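Local coordinates for pathogenicity island protein (Staphylococcus aureus subsp. aureus, PDB 3HL6), which is of unknown function but is encoded by a mobile pathogenicity island of the bacterium, at residues F42-V47 with S55-K60. Sequence-based numbering, arbitrary orientation.
Sequences FDMVYV and SHVYIK
V45 and H56 form the hydrogen-bonded pair of an antiparallel beta hairpin, whose strand axes in these segments run at 164° to each other and come within 4.4 Å. V45 N donates to H56 O at 2.9 Å, with a nearly straight N-H...O angle of 167°; the return bond, H56 N to V45 O, is longer at 3.3 Å. Non-hydrogen-bonded pairs follow on either side, M44 with V57 and Y46 with S55. Past the strand ends a single, more bent hydrogen bond, Y58 N to D43 O at 3.1 Å, ties the flanking loop residues. The hairpin, strands 44-49 and 52-57, fills the third and fourth places of a five-stranded mixed sheet.

V45 and H56 share one face of the sheet and point the same way. CG of H56 sits between its backbone N and carbonyl carbon, and the imidazole presents a face to V45: CB lies 4.1 Å from the ring centroid and 29° off its normal, a CH-pi contact. ND1 is hydrogen-bonded to S67 OG, which helps fix the ring's rotation.

On the opposite face S55 meets Y46 and M44. M44 and Y160 of helix 152-163 pack together, and S55 touches the same tyrosine, while V57 lies against L177 and T181 of helix 171-184; the buried side of the hairpin thus faces both helices. CB of S55 approaches the Y46 ring obliquely near CD2, whereas its OG, anti to the backbone N, lies 3.3 Å from M44 SD.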
loop_
_atom_site.group_PDB
_atom_site.type_symbol
_atom_site.label_atom_id
_atom_site.label_comp_id
_atom_site.label_asym_id
_atom_site.label_seq_id
_atom_site.Cartn_x
_atom_site.Cartn_y
_atom_site.Cartn_z
ATOM N N PHE B 42 17.825 4.456 6.320
ATOM C CA PHE B 42 18.556 4.380 5.067
ATOM C C PHE B 42 18.860 5.779 4.643
ATOM O O PHE B 42 19.586 5.995 3.676
ATOM C CB PHE B 42 17.699 3.735 3.963
ATOM C CG PHE B 42 17.801 2.237 3.894
ATOM C CD1 PHE B 42 18.870 1.633 3.268
ATOM C CD2 PHE B 42 16.818 1.446 4.439
ATOM C CE1 PHE B 42 18.964 0.255 3.191
ATOM C CE2 PHE B 42 16.896 0.050 4.368
ATOM C CZ PHE B 42 17.974 -0.540 3.745
ATOM N N ASP B 43 18.260 6.733 5.355
ATOM C CA ASP B 43 18.686 8.108 5.308
ATOM C C ASP B 43 18.533 8.709 3.917
ATOM O O ASP B 43 19.463 9.301 3.367
ATOM C CB ASP B 43 20.134 8.161 5.704
ATOM C CG ASP B 43 20.506 9.461 6.347
ATOM O OD1 ASP B 43 19.752 10.456 6.200
ATOM O OD2 ASP B 43 21.574 9.461 7.001
ATOM N N MET B 44 17.355 8.563 3.337
ATOM C CA MET B 44 17.194 8.920 1.944
ATOM C C MET B 44 16.759 10.361 1.857
ATOM O O MET B 44 16.067 10.861 2.750
ATOM C CB MET B 44 16.164 8.011 1.264
ATOM C CG MET B 44 16.643 6.585 1.057
ATOM S SD MET B 44 15.253 5.510 0.644
ATOM C CE MET B 44 16.024 3.903 0.483
ATOM N N VAL B 45 17.158 11.025 0.781
ATOM C CA VAL B 45 16.548 12.286 0.386
ATOM C C VAL B 45 15.503 12.028 -0.708
ATOM O O VAL B 45 15.806 11.433 -1.749
ATOM C CB VAL B 45 17.649 13.261 -0.115
ATOM C CG1 VAL B 45 17.047 14.550 -0.696
ATOM C CG2 VAL B 45 18.625 13.565 1.013
ATOM N N TYR B 46 14.269 12.462 -0.474
ATOM C CA TYR B 46 13.187 12.184 -1.434
ATOM C C TYR B 46 12.781 13.430 -2.184
ATOM O O TYR B 46 12.603 14.486 -1.594
ATOM C CB TYR B 46 11.942 11.619 -0.740
ATOM C CG TYR B 46 12.219 10.440 0.158
ATOM C CD1 TYR B 46 12.572 10.632 1.495
ATOM C CD2 TYR B 46 12.134 9.127 -0.326
ATOM C CE1 TYR B 46 12.823 9.558 2.325
ATOM C CE2 TYR B 46 12.383 8.038 0.507
ATOM C CZ TYR B 46 12.735 8.268 1.830
ATOM O OH TYR B 46 12.989 7.209 2.680
ATOM N N VAL B 47 12.600 13.301 -3.491
ATOM C CA VAL B 47 12.209 14.420 -4.304
ATOM C C VAL B 47 10.981 14.046 -5.121
ATOM O O VAL B 47 10.936 12.981 -5.749
ATOM C CB VAL B 47 13.359 14.846 -5.223
ATOM C CG1 VAL B 47 12.854 15.766 -6.308
ATOM C CG2 VAL B 47 14.477 15.524 -4.403
ATOM N N SER B 55 14.683 9.130 -5.084
ATOM C CA SER B 55 15.286 8.905 -3.803
ATOM C C SER B 55 16.757 8.550 -3.977
ATOM O O SER B 55 17.146 7.934 -4.974
ATOM C CB SER B 55 14.553 7.795 -3.083
ATOM O OG SER B 55 15.442 7.168 -2.212
ATOM N N HIS B 56 17.581 8.993 -3.032
ATOM C CA HIS B 56 18.982 8.578 -2.986
ATOM C C HIS B 56 19.411 8.629 -1.544
ATOM O O HIS B 56 19.072 9.561 -0.814
ATOM C CB HIS B 56 19.881 9.452 -3.892
ATOM C CG HIS B 56 20.137 10.817 -3.348
ATOM N ND1 HIS B 56 19.443 11.933 -3.775
ATOM C CD2 HIS B 56 20.997 11.251 -2.393
ATOM C CE1 HIS B 56 19.855 12.992 -3.099
ATOM N NE2 HIS B 56 20.792 12.602 -2.254
ATOM N N VAL B 57 20.124 7.606 -1.110
ATOM C CA VAL B 57 20.671 7.663 0.234
ATOM C C VAL B 57 21.654 8.803 0.228
ATOM O O VAL B 57 22.257 9.139 -0.793
ATOM C CB VAL B 57 21.374 6.362 0.697
ATOM C CG1 VAL B 57 20.420 5.187 0.619
ATOM C CG2 VAL B 57 22.628 6.108 -0.113
ATOM N N TYR B 58 21.798 9.426 1.380
ATOM C CA TYR B 58 22.566 10.630 1.444
ATOM C C TYR B 58 24.045 10.250 1.590
ATOM O O TYR B 58 24.398 9.443 2.435
ATOM C CB TYR B 58 22.016 11.472 2.577
ATOM C CG TYR B 58 23.012 12.363 3.235
ATOM C CD1 TYR B 58 23.203 13.666 2.785
ATOM C CD2 TYR B 58 23.748 11.914 4.321
ATOM C CE1 TYR B 58 24.114 14.495 3.393
ATOM C CE2 TYR B 58 24.650 12.731 4.933
ATOM C CZ TYR B 58 24.831 14.019 4.466
ATOM O OH TYR B 58 25.742 14.823 5.085
ATOM N N ILE B 59 24.886 10.767 0.702
ATOM C CA ILE B 59 26.333 10.577 0.807
ATOM C C ILE B 59 27.050 11.908 1.056
ATOM O O ILE B 59 26.908 12.871 0.280
ATOM C CB ILE B 59 26.954 9.935 -0.463
ATOM C CG1 ILE B 59 25.978 8.961 -1.156
ATOM C CG2 ILE B 59 28.335 9.327 -0.146
ATOM C CD1 ILE B 59 25.966 7.568 -0.607
ATOM N N LYS B 60 27.824 11.949 2.149
ATOM C CA LYS B 60 28.400 13.207 2.654
ATOM C C LYS B 60 29.533 13.724 1.761
ATOM O O LYS B 60 29.495 14.875 1.292
ATOM C CB LYS B 60 28.908 13.017 4.088
ATOM C CG LYS B 60 29.779 11.768 4.257
ATOM C CD LYS B 60 28.930 10.473 4.026
ATOM C CE LYS B 60 29.871 9.308 3.653
ATOM N NZ LYS B 60 30.805 9.722 2.549
#